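Local coordinates for protein mannose-6-phosphate isomerase (Helicobacter pylori, PDB 2QH5) that probably joins mannose 1-phosphate and GTP into GDP-mannose through its N-terminal nucleotidyltransferase domain, the part present here, and belongs to the type 2 mannose-6-phosphate isomerase family, at residues L82-S87 against K236-L241; D200-H205 against I248-Q253; F217-N222 against R232-S237. All coordinates share one frame; numbering follows the deposited sequence. Where two conformers were deposited one is given.

Interaction 1 of 3, residues L82-S87 against K236-L241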
loop_
_atom_site.group_PDB
_atom_site.type_symbol
_atom_site.label_atom_id
_atom_site.label_comp_id
_atom_site.label_asym_id
_atom_site.label_seq_id
_atom_site.Cartn_x
_atom_site.Cartn_y
_atom_site.Cartn_z
ATOM N N LEU A 82 3.284 -12.662 3.226
ATOM C CA LEU A 82 4.679 -12.482 2.923
ATOM C C LEU A 82 5.316 -11.983 4.201
ATOM O O LEU A 82 5.050 -10.856 4.652
ATOM C CB LEU A 82 4.876 -11.476 1.799
ATOM C CG LEU A 82 6.286 -10.882 1.684
ATOM C CD1 LEU A 82 7.304 -11.929 1.246
ATOM C CD2 LEU A 82 6.289 -9.692 0.758
ATOM N N LEU A 83 6.160 -12.827 4.782
ATOM C CA LEU A 83 6.780 -12.529 6.061
ATOM C C LEU A 83 8.134 -11.849 5.912
ATOM O O LEU A 83 8.938 -12.193 5.053
ATOM C CB LEU A 83 6.877 -13.791 6.914
ATOM C CG LEU A 83 5.532 -14.497 7.105
ATOM C CD1 LEU A 83 5.691 -15.689 8.018
ATOM C CD2 LEU A 83 4.485 -13.543 7.656
ATOM N N GLU A 84 8.375 -10.853 6.745
ATOM C CA GLU A 84 9.617 -10.131 6.644
ATOM C C GLU A 84 10.491 -10.354 7.870
ATOM O O GLU A 84 10.018 -10.303 9.012
ATOM C CB GLU A 84 9.353 -8.648 6.375
ATOM C CG GLU A 84 8.557 -8.425 5.082
ATOM C CD GLU A 84 8.648 -7.011 4.546
ATOM O OE1 GLU A 84 9.079 -6.850 3.376
ATOM O OE2 GLU A 84 8.286 -6.072 5.292
ATOM N N SER A 85 11.762 -10.654 7.605
ATOM C CA SER A 85 12.804 -10.631 8.622
ATOM C C SER A 85 13.111 -9.170 8.938
ATOM O O SER A 85 12.910 -8.716 10.067
ATOM C CB SER A 85 14.053 -11.367 8.123
ATOM O OG SER A 85 14.219 -11.227 6.717
ATOM N N LEU A 86 13.576 -8.445 7.922
ATOM C CA LEU A 86 13.794 -7.001 7.994
ATOM C C LEU A 86 12.750 -6.283 7.163
ATOM O O LEU A 86 12.176 -6.855 6.231
ATOM C CB LEU A 86 15.156 -6.627 7.404
ATOM C CG LEU A 86 16.432 -7.393 7.737
ATOM C CD1 LEU A 86 17.437 -7.210 6.606
ATOM C CD2 LEU A 86 17.020 -6.951 9.081
ATOM N N SER A 87 12.532 -5.015 7.485
ATOM C CA SER A 87 11.661 -4.166 6.688
ATOM C C SER A 87 12.485 -3.130 5.928
ATOM O O SER A 87 13.124 -2.260 6.527
ATOM C CB SER A 87 10.607 -3.494 7.571
ATOM O OG SER A 87 9.789 -4.463 8.212
ATOM N N LYS A 236 19.482 -12.251 4.850
ATOM C CA LYS A 236 20.579 -12.107 3.897
ATOM C C LYS A 236 20.151 -11.366 2.627
ATOM O O LYS A 236 20.811 -10.417 2.199
ATOM C CB LYS A 236 21.117 -13.503 3.541
ATOM C CG LYS A 236 22.246 -13.544 2.507
ATOM C CD LYS A 236 23.592 -13.912 3.134
ATOM C CE LYS A 236 24.301 -12.708 3.751
ATOM N NZ LYS A 236 25.621 -13.084 4.339
ATOM N N SER A 237 19.039 -11.802 2.037
ATOM C CA SER A 237 18.537 -11.236 0.786
ATOM C C SER A 237 18.075 -9.794 0.956
ATOM O O SER A 237 18.241 -8.963 0.063
ATOM C CB SER A 237 17.372 -12.075 0.259
ATOM O OG SER A 237 17.709 -13.447 0.231
ATOM N N MET A 238 17.501 -9.506 2.114
ATOM C CA MET A 238 16.917 -8.207 2.364
ATOM C C MET A 238 17.937 -7.200 2.857
ATOM O O MET A 238 17.684 -6.003 2.804
ATOM C CB MET A 238 15.771 -8.331 3.363
ATOM C CG MET A 238 14.645 -9.205 2.856
ATOM S SD MET A 238 13.036 -8.513 3.224
ATOM C CE MET A 238 13.011 -7.118 2.104
ATOM N N GLN A 239 19.085 -7.695 3.322
ATOM C CA GLN A 239 20.153 -6.857 3.876
ATOM C C GLN A 239 20.685 -5.831 2.891
ATOM O O GLN A 239 20.770 -4.646 3.213
ATOM C CB GLN A 239 21.313 -7.718 4.377
ATOM C CG GLN A 239 21.330 -7.928 5.880
ATOM C CD GLN A 239 22.313 -9.006 6.315
ATOM O OE1 GLN A 239 22.856 -9.748 5.492
ATOM N NE2 GLN A 239 22.540 -9.099 7.622
ATOM N N ASP A 240 21.023 -6.287 1.688
ATOM C CA ASP A 240 21.658 -5.429 0.693
ATOM C C ASP A 240 20.674 -4.486 -0.001
ATOM O O ASP A 240 21.078 -3.648 -0.810
ATOM C CB ASP A 240 22.395 -6.271 -0.352
ATOM C CG ASP A 240 21.469 -6.801 -1.429
ATOM O OD1 ASP A 240 20.567 -7.600 -1.095
ATOM O OD2 ASP A 240 21.639 -6.415 -2.608
ATOM N N LEU A 241 19.388 -4.632 0.311
ATOM C CA LEU A 241 18.344 -3.807 -0.284
ATOM C C LEU A 241 18.368 -2.394 0.274
ATOM O O LEU A 241 18.490 -2.199 1.488
ATOM C CB LEU A 241 16.969 -4.427 -0.045
ATOM C CG LEU A 241 16.309 -5.170 -1.201
ATOM C CD1 LEU A 241 17.234 -6.184 -1.832
ATOM C CD2 LEU A 241 15.063 -5.833 -0.712
#
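Met238 and Leu86 carry this contact, each side chain directed at the other segment. The Met238 sulfur lies against the backbone rather than a side chain: SD is 3.5 Å from Leu86 O. Closer to the helix, Met238 CB rests on the Leu86 methyl CD1 at 3.8 Å. The same methyl reaches the helix backbone, 3.7 Å from Gln239 N, and the Gln239 CG methylene flanks it 4.0 Å from Leu86 CD1. Met238 is bent at both chi2 (-138°) and chi3 (71°), which brings CE to 4.1 Å from Glu84 OE1, with the Met238 and Glu84 chains crossing at about a right angle. No hydrogen bond joins the two segments. The contact lies where strand 78-84, parallel to both its neighbours in the mixed sheet of the nucleotidyltransferase domain, gives way to a loop, and short helix 235-239 packs beside that C-terminal exit. Farther out, Ser85 OG is hydrogen-bonded to Leu233 O, tying the residue just before Leu86 to strand 230-233. Leu86 also touches Glu235, one turn back on the helix. Before the loop, backbone hydrogen bonds of Glu84 with Cys58 and Glu60, and of Leu83 with Ala231, hold the strand between its neighbours.

Interaction 2 of 3, residues D200-H205 against I248-Q253; sequences DELKKH and IALMQQ
The last turn of helix 195-205 meets the closing turn of helix 246-251, the backbones coming nearest at His205 and Leu250, whose CA atoms are 6.1 Å apart. Residues 248-251 include a pi-type turn, looser than a regular alpha turn, after which the chain brings Gln253 up beside His205. Leu250 supplies the apolar wedge. Its CG stands anti to the backbone N (chi1 -179°), sending CD1 to within 3.5 Å of Glu201 O, while the same methyl is 3.7 Å from Glu201 CB. Leu202 joins from the flank, its CD1 lying 4.4 Å from Leu250 CB. Over one face of the His205 imidazole, near the rim, sits Gln253 O, and over the opposite face Lys204 CB. Although His205 NE2 is 3.1 Å from Gln253 O, that oxygen stands above the ring plane, so the pair is not a hydrogen bond. Gln253 CB lies 3.7 Å from His205 CD2, the two side chains running past each other in opposite directions. The other nitrogen, His205 ND1, makes a weak bond to Glu201 O at 3.4 Å (136°), one turn back in its own helix. Lys204 NZ forms a salt bridge with Glu201 OE1 at 2.9 Å, approaching 26° out of the carboxylate plane, whereas Glu201 OE2 is hydrogen-bonded to Ser254 OG. This is helix-end packing in an alpha/beta domain of the GT-A type: the helix that follows strand 184-194 is joined to the helix that leads into strand 257-261.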
loop_
_atom_site.group_PDB
_atom_site.type_symbol
_atom_site.label_atom_id
_atom_site.label_comp_id
_atom_site.label_asym_id
_atom_site.label_seq_id
_atom_site.Cartn_x
_atom_site.Cartn_y
_atom_site.Cartn_z
ATOM N N ASP A 200 6.898 -1.848 -14.553
ATOM C CA ASP A 200 7.462 -1.124 -15.694
ATOM C C ASP A 200 7.879 0.278 -15.279
ATOM O O ASP A 200 8.947 0.755 -15.664
ATOM C CB ASP A 200 6.459 -1.052 -16.842
ATOM C CG ASP A 200 6.324 -2.368 -17.584
ATOM O OD1 ASP A 200 5.431 -2.471 -18.457
ATOM O OD2 ASP A 200 7.105 -3.300 -17.298
ATOM N N GLU A 201 7.031 0.930 -14.488
ATOM C CA GLU A 201 7.330 2.260 -13.964
ATOM C C GLU A 201 8.515 2.230 -13.019
ATOM O O GLU A 201 9.327 3.156 -13.010
ATOM C CB GLU A 201 6.116 2.850 -13.252
ATOM C CG GLU A 201 5.061 3.423 -14.194
ATOM C CD GLU A 201 5.571 4.617 -14.980
ATOM O OE1 GLU A 201 5.755 4.463 -16.209
ATOM O OE2 GLU A 201 5.805 5.697 -14.370
ATOM N N LEU A 202 8.618 1.165 -12.227
ATOM C CA LEU A 202 9.762 1.002 -11.341
ATOM C C LEU A 202 11.036 0.772 -12.155
ATOM O O LEU A 202 12.077 1.305 -11.812
ATOM C CB LEU A 202 9.537 -0.126 -10.327
ATOM C CG LEU A 202 10.323 -0.083 -9.005
ATOM C CD1 LEU A 202 10.124 1.204 -8.217
ATOM C CD2 LEU A 202 9.892 -1.236 -8.159
ATOM N N LYS A 203 10.949 0.006 -13.241
ATOM C CA LYS A 203 12.109 -0.186 -14.116
ATOM C C LYS A 203 12.646 1.152 -14.628
ATOM O O LYS A 203 13.845 1.419 -14.534
ATOM C CB LYS A 203 11.769 -1.106 -15.288
ATOM C CG LYS A 203 12.984 -1.768 -15.929
ATOM C CD LYS A 203 12.558 -2.960 -16.787
ATOM C CE LYS A 203 13.744 -3.585 -17.517
ATOM N NZ LYS A 203 14.119 -2.805 -18.743
ATOM N N LYS A 204 11.742 1.987 -15.142
ATOM C CA LYS A 204 12.076 3.315 -15.641
ATOM C C LYS A 204 12.715 4.222 -14.594
ATOM O O LYS A 204 13.721 4.875 -14.867
ATOM C CB LYS A 204 10.830 4.020 -16.188
ATOM C CG LYS A 204 10.416 3.609 -17.597
ATOM C CD LYS A 204 9.890 4.805 -18.417
ATOM C CE LYS A 204 8.439 5.171 -18.094
ATOM N NZ LYS A 204 7.458 4.127 -18.528
ATOM N N HIS A 205 12.126 4.267 -13.404
ATOM C CA HIS A 205 12.427 5.348 -12.474
ATOM C C HIS A 205 13.297 4.970 -11.285
ATOM O O HIS A 205 14.037 5.812 -10.768
ATOM C CB HIS A 205 11.137 6.051 -12.043
ATOM C CG HIS A 205 10.509 6.839 -13.149
ATOM N ND1 HIS A 205 9.352 6.444 -13.784
ATOM C CD2 HIS A 205 10.910 7.976 -13.769
ATOM C CE1 HIS A 205 9.053 7.314 -14.732
ATOM N NE2 HIS A 205 9.981 8.252 -14.744
ATOM N N ILE A 248 9.141 8.177 -2.576
ATOM C CA ILE A 248 10.436 8.708 -2.998
ATOM C C ILE A 248 10.919 8.008 -4.268
ATOM O O ILE A 248 11.350 8.660 -5.222
ATOM C CB ILE A 248 11.483 8.597 -1.855
ATOM C CG1 ILE A 248 11.131 9.566 -0.720
ATOM C CG2 ILE A 248 12.898 8.869 -2.367
ATOM C CD1 ILE A 248 11.754 9.220 0.626
ATOM N N ALA A 249 10.813 6.679 -4.274
ATOM C CA ALA A 249 11.290 5.836 -5.377
ATOM C C ALA A 249 10.599 6.097 -6.705
ATOM O O ALA A 249 11.242 6.102 -7.763
ATOM C CB ALA A 249 11.147 4.359 -5.013
ATOM N N LEU A 250 9.289 6.308 -6.649
ATOM C CA LEU A 250 8.480 6.249 -7.858
ATOM C C LEU A 250 7.496 7.397 -8.017
ATOM O O LEU A 250 7.418 8.005 -9.086
ATOM C CB LEU A 250 7.736 4.914 -7.907
ATOM C CG LEU A 250 6.846 4.611 -9.108
ATOM C CD1 LEU A 250 7.624 4.684 -10.417
ATOM C CD2 LEU A 250 6.217 3.244 -8.918
ATOM N N MET A 251 6.752 7.688 -6.956
ATOM C CA MET A 251 5.666 8.659 -7.034
ATOM C C MET A 251 6.143 10.095 -7.272
ATOM O O MET A 251 5.391 10.921 -7.764
ATOM C CB MET A 251 4.761 8.572 -5.798
ATOM C CG MET A 251 4.198 7.183 -5.534
ATOM S SD MET A 251 3.138 6.582 -6.865
ATOM C CE MET A 251 3.020 4.840 -6.499
ATOM N N GLN A 252 7.396 10.391 -6.954
ATOM C CA GLN A 252 7.933 11.724 -7.230
ATOM C C GLN A 252 8.489 11.857 -8.656
ATOM O O GLN A 252 8.953 12.931 -9.051
ATOM C CB GLN A 252 9.003 12.105 -6.204
ATOM C CG GLN A 252 8.441 12.501 -4.850
ATOM C CD GLN A 252 9.447 13.235 -3.982
ATOM O OE1 GLN A 252 9.075 13.895 -3.012
ATOM N NE2 GLN A 252 10.730 13.124 -4.326
ATOM N N GLN A 253 8.436 10.776 -9.429
ATOM C CA GLN A 253 9.045 10.775 -10.756
ATOM C C GLN A 253 8.156 10.221 -11.845
ATOM O O GLN A 253 8.448 10.402 -13.027
ATOM C CB GLN A 253 10.352 9.993 -10.735
ATOM C CG GLN A 253 11.522 10.811 -10.262
ATOM C CD GLN A 253 12.264 10.127 -9.154
ATOM O OE1 GLN A 253 12.386 10.668 -8.056
ATOM N NE2 GLN A 253 12.747 8.917 -9.419
#

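Interaction 3 of 3, residues F217-N222 against R232-S237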
loop_
_atom_site.group_PDB
_atom_site.type_symbol
_atom_site.label_atom_id
_atom_site.label_comp_id
_atom_site.label_asym_id
_atom_site.label_seq_id
_atom_site.Cartn_x
_atom_site.Cartn_y
_atom_site.Cartn_z
ATOM N N PHE A 217 13.816 -11.761 -4.520
ATOM C CA PHE A 217 12.744 -12.677 -4.899
ATOM C C PHE A 217 13.264 -14.073 -5.300
ATOM O O PHE A 217 12.539 -15.064 -5.193
ATOM C CB PHE A 217 11.919 -12.048 -6.042
ATOM C CG PHE A 217 10.727 -12.859 -6.460
ATOM C CD1 PHE A 217 10.804 -13.732 -7.544
ATOM C CD2 PHE A 217 9.525 -12.757 -5.768
ATOM C CE1 PHE A 217 9.706 -14.499 -7.924
ATOM C CE2 PHE A 217 8.420 -13.516 -6.149
ATOM C CZ PHE A 217 8.513 -14.387 -7.228
ATOM N N GLU A 218 14.517 -14.150 -5.745
ATOM C CA GLU A 218 15.095 -15.414 -6.233
ATOM C C GLU A 218 15.302 -16.442 -5.127
ATOM O O GLU A 218 15.229 -17.660 -5.361
ATOM C CB GLU A 218 16.418 -15.164 -6.973
ATOM C CG GLU A 218 16.251 -14.695 -8.416
ATOM C CD GLU A 218 15.485 -15.700 -9.272
ATOM O OE1 GLU A 218 14.284 -15.460 -9.542
ATOM O OE2 GLU A 218 16.076 -16.736 -9.658
ATOM N N SER A 219 15.535 -15.934 -3.922
ATOM C CA SER A 219 15.842 -16.752 -2.763
ATOM C C SER A 219 14.628 -16.933 -1.857
ATOM O O SER A 219 14.778 -17.247 -0.675
ATOM C CB SER A 219 16.898 -16.041 -1.951
ATOM O OG SER A 219 16.284 -14.926 -1.326
ATOM N N LEU A 220 13.440 -16.696 -2.402
ATOM C CA LEU A 220 12.187 -16.796 -1.658
ATOM C C LEU A 220 11.875 -18.262 -1.424
ATOM O O LEU A 220 12.184 -19.102 -2.267
ATOM C CB LEU A 220 11.072 -16.120 -2.465
ATOM C CG LEU A 220 9.640 -15.935 -1.959
ATOM C CD1 LEU A 220 9.131 -14.594 -2.432
ATOM C CD2 LEU A 220 8.719 -17.053 -2.446
ATOM N N GLU A 221 11.291 -18.577 -0.270
ATOM C CA GLU A 221 10.914 -19.955 0.048
ATOM C C GLU A 221 9.554 -19.977 0.726
ATOM O O GLU A 221 9.157 -18.993 1.334
ATOM C CB GLU A 221 11.950 -20.632 0.955
ATOM C CG GLU A 221 13.408 -20.476 0.528
ATOM C CD GLU A 221 14.324 -21.507 1.154
ATOM O OE1 GLU A 221 15.556 -21.363 1.012
ATOM O OE2 GLU A 221 13.814 -22.457 1.786
ATOM N N ASN A 222 8.862 -21.111 0.629
ATOM C CA ASN A 222 7.525 -21.279 1.196
ATOM C C ASN A 222 7.417 -22.204 2.409
ATOM O O ASN A 222 8.127 -23.206 2.508
ATOM C CB ASN A 222 6.562 -21.770 0.121
ATOM C CG ASN A 222 6.391 -20.782 -0.996
ATOM O OD1 ASN A 222 6.531 -21.128 -2.163
ATOM N ND2 ASN A 222 6.100 -19.534 -0.649
ATOM N N ARG A 232 8.609 -16.295 2.874
ATOM C CA ARG A 232 9.507 -15.253 3.384
ATOM C C ARG A 232 10.825 -15.202 2.658
ATOM O O ARG A 232 11.171 -16.112 1.907
ATOM C CB ARG A 232 9.702 -15.240 4.916
ATOM C CG ARG A 232 9.828 -16.539 5.653
ATOM C CD ARG A 232 11.250 -16.800 6.137
ATOM N NE ARG A 232 11.839 -15.784 7.014
ATOM C CZ ARG A 232 13.142 -15.730 7.302
ATOM N NH1 ARG A 232 13.978 -16.620 6.785
ATOM N NH2 ARG A 232 13.622 -14.787 8.097
ATOM N N LEU A 233 11.530 -14.098 2.869
ATOM C CA LEU A 233 12.861 -13.912 2.332
ATOM C C LEU A 233 13.868 -13.853 3.473
ATOM O O LEU A 233 13.595 -13.259 4.527
ATOM C CB LEU A 233 12.953 -12.618 1.522
ATOM C CG LEU A 233 11.885 -12.248 0.500
ATOM C CD1 LEU A 233 10.976 -11.196 1.092
ATOM C CD2 LEU A 233 12.576 -11.707 -0.739
ATOM N N SER A 234 15.033 -14.454 3.242
ATOM C CA SER A 234 16.132 -14.460 4.208
ATOM C C SER A 234 16.570 -13.053 4.575
ATOM O O SER A 234 16.490 -12.135 3.754
ATOM C CB SER A 234 17.337 -15.206 3.633
ATOM O OG SER A 234 17.973 -14.446 2.621
ATOM N N GLU A 235 17.046 -12.901 5.805
ATOM C CA GLU A 235 17.625 -11.648 6.269
ATOM C C GLU A 235 18.786 -11.240 5.369
ATOM O O GLU A 235 19.024 -10.056 5.144
ATOM C CB GLU A 235 18.098 -11.800 7.713
ATOM C CG GLU A 235 18.490 -10.493 8.363
ATOM C CD GLU A 235 18.894 -10.656 9.808
ATOM O OE1 GLU A 235 19.538 -9.729 10.348
ATOM O OE2 GLU A 235 18.571 -11.705 10.404
ATOM N N LYS A 236 19.482 -12.251 4.850
ATOM C CA LYS A 236 20.579 -12.107 3.897
ATOM C C LYS A 236 20.151 -11.366 2.627
ATOM O O LYS A 236 20.811 -10.417 2.199
ATOM C CB LYS A 236 21.117 -13.503 3.541
ATOM C CG LYS A 236 22.246 -13.544 2.507
ATOM C CD LYS A 236 23.592 -13.912 3.134
ATOM C CE LYS A 236 24.301 -12.708 3.751
ATOM N NZ LYS A 236 25.621 -13.084 4.339
ATOM N N SER A 237 19.039 -11.802 2.037
ATOM C CA SER A 237 18.537 -11.236 0.786
ATOM C C SER A 237 18.075 -9.794 0.956
ATOM O O SER A 237 18.241 -8.963 0.063
ATOM C CB SER A 237 17.372 -12.075 0.259
ATOM O OG SER A 237 17.709 -13.447 0.231
#
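No flat side group stacks across this contact. The side chain of Phe217 leaves the backbone pointing away from segment 232-237, its CG anti to the backbone N (chi1 -176°), and packs on Leu99 and Met100. It is the backbone of Phe217 that faces the partner, with N 4.0 Å from Leu233 CD2. The Arg232 guanidinium is engaged outside the two segments, its NH2 in a salt bridge with Glu60 OE2. The flat groups that do meet are peptides. Glu221 and Arg232 form an antiparallel hydrogen-bonded pair, CA to CA 5.9 Å, their side chains on the same face of the sheet. Glu221 N donates to Arg232 O at 3.3 Å with an N-H...O angle of 168°, and Arg232 N returns a bond to Glu221 O at 3.2 Å and 150°. In both, the donor lies nearly along the C=O axis. This pair sits at the open end of the hairpin formed by strands 221-223 and 230-233. There Leu220 CA packs 3.8 Å from Arg232 O. Past the hairpin end the contact becomes a bent chain of three hydroxyls. Ser219 OG, in the crowded position between the backbone N and the carbonyl carbon, is hydrogen-bonded to Ser237 OG at 2.6 Å, and Ser237 OG to Ser234 OG at 2.6 Å. Ser219 OG is further bonded to the carbonyl of Ala216, at the end of helix 207-216, and Ser234 occupies the N-cap position of helix 235-239. The Ser237 hydroxyl, on a buried residue, is thus gripped from two directions by neutral partners. The chain links two helix ends without formal charge, and a carbonyl accepting from Ser219 is consistent with cooperative bonding through all three hydroxyls.

In the fold
From the N terminus, segment 82-87 comes first, and interaction 1 closes the longest loop when helix 235-239 returns to the end of strand 78-84. Inside that loop, segment 200-205 begins interaction 2, which closes only at 248-253, beyond the end of interaction 1, so the two cross. Interaction 3, the short hairpin closure of 217-222 on 232-237, is nested within the loop of interaction 2 and shares Lys236 and Ser237 with interaction 1. Interactions 1 and 3 touch and join the hairpin and its helix to strand 78-84, next to strand 230-233 in the sheet. Interaction 2, centre to centre about 21 Å from interaction 1 and 24 Å from interaction 3, ties helix 195-205 to helix 246-251.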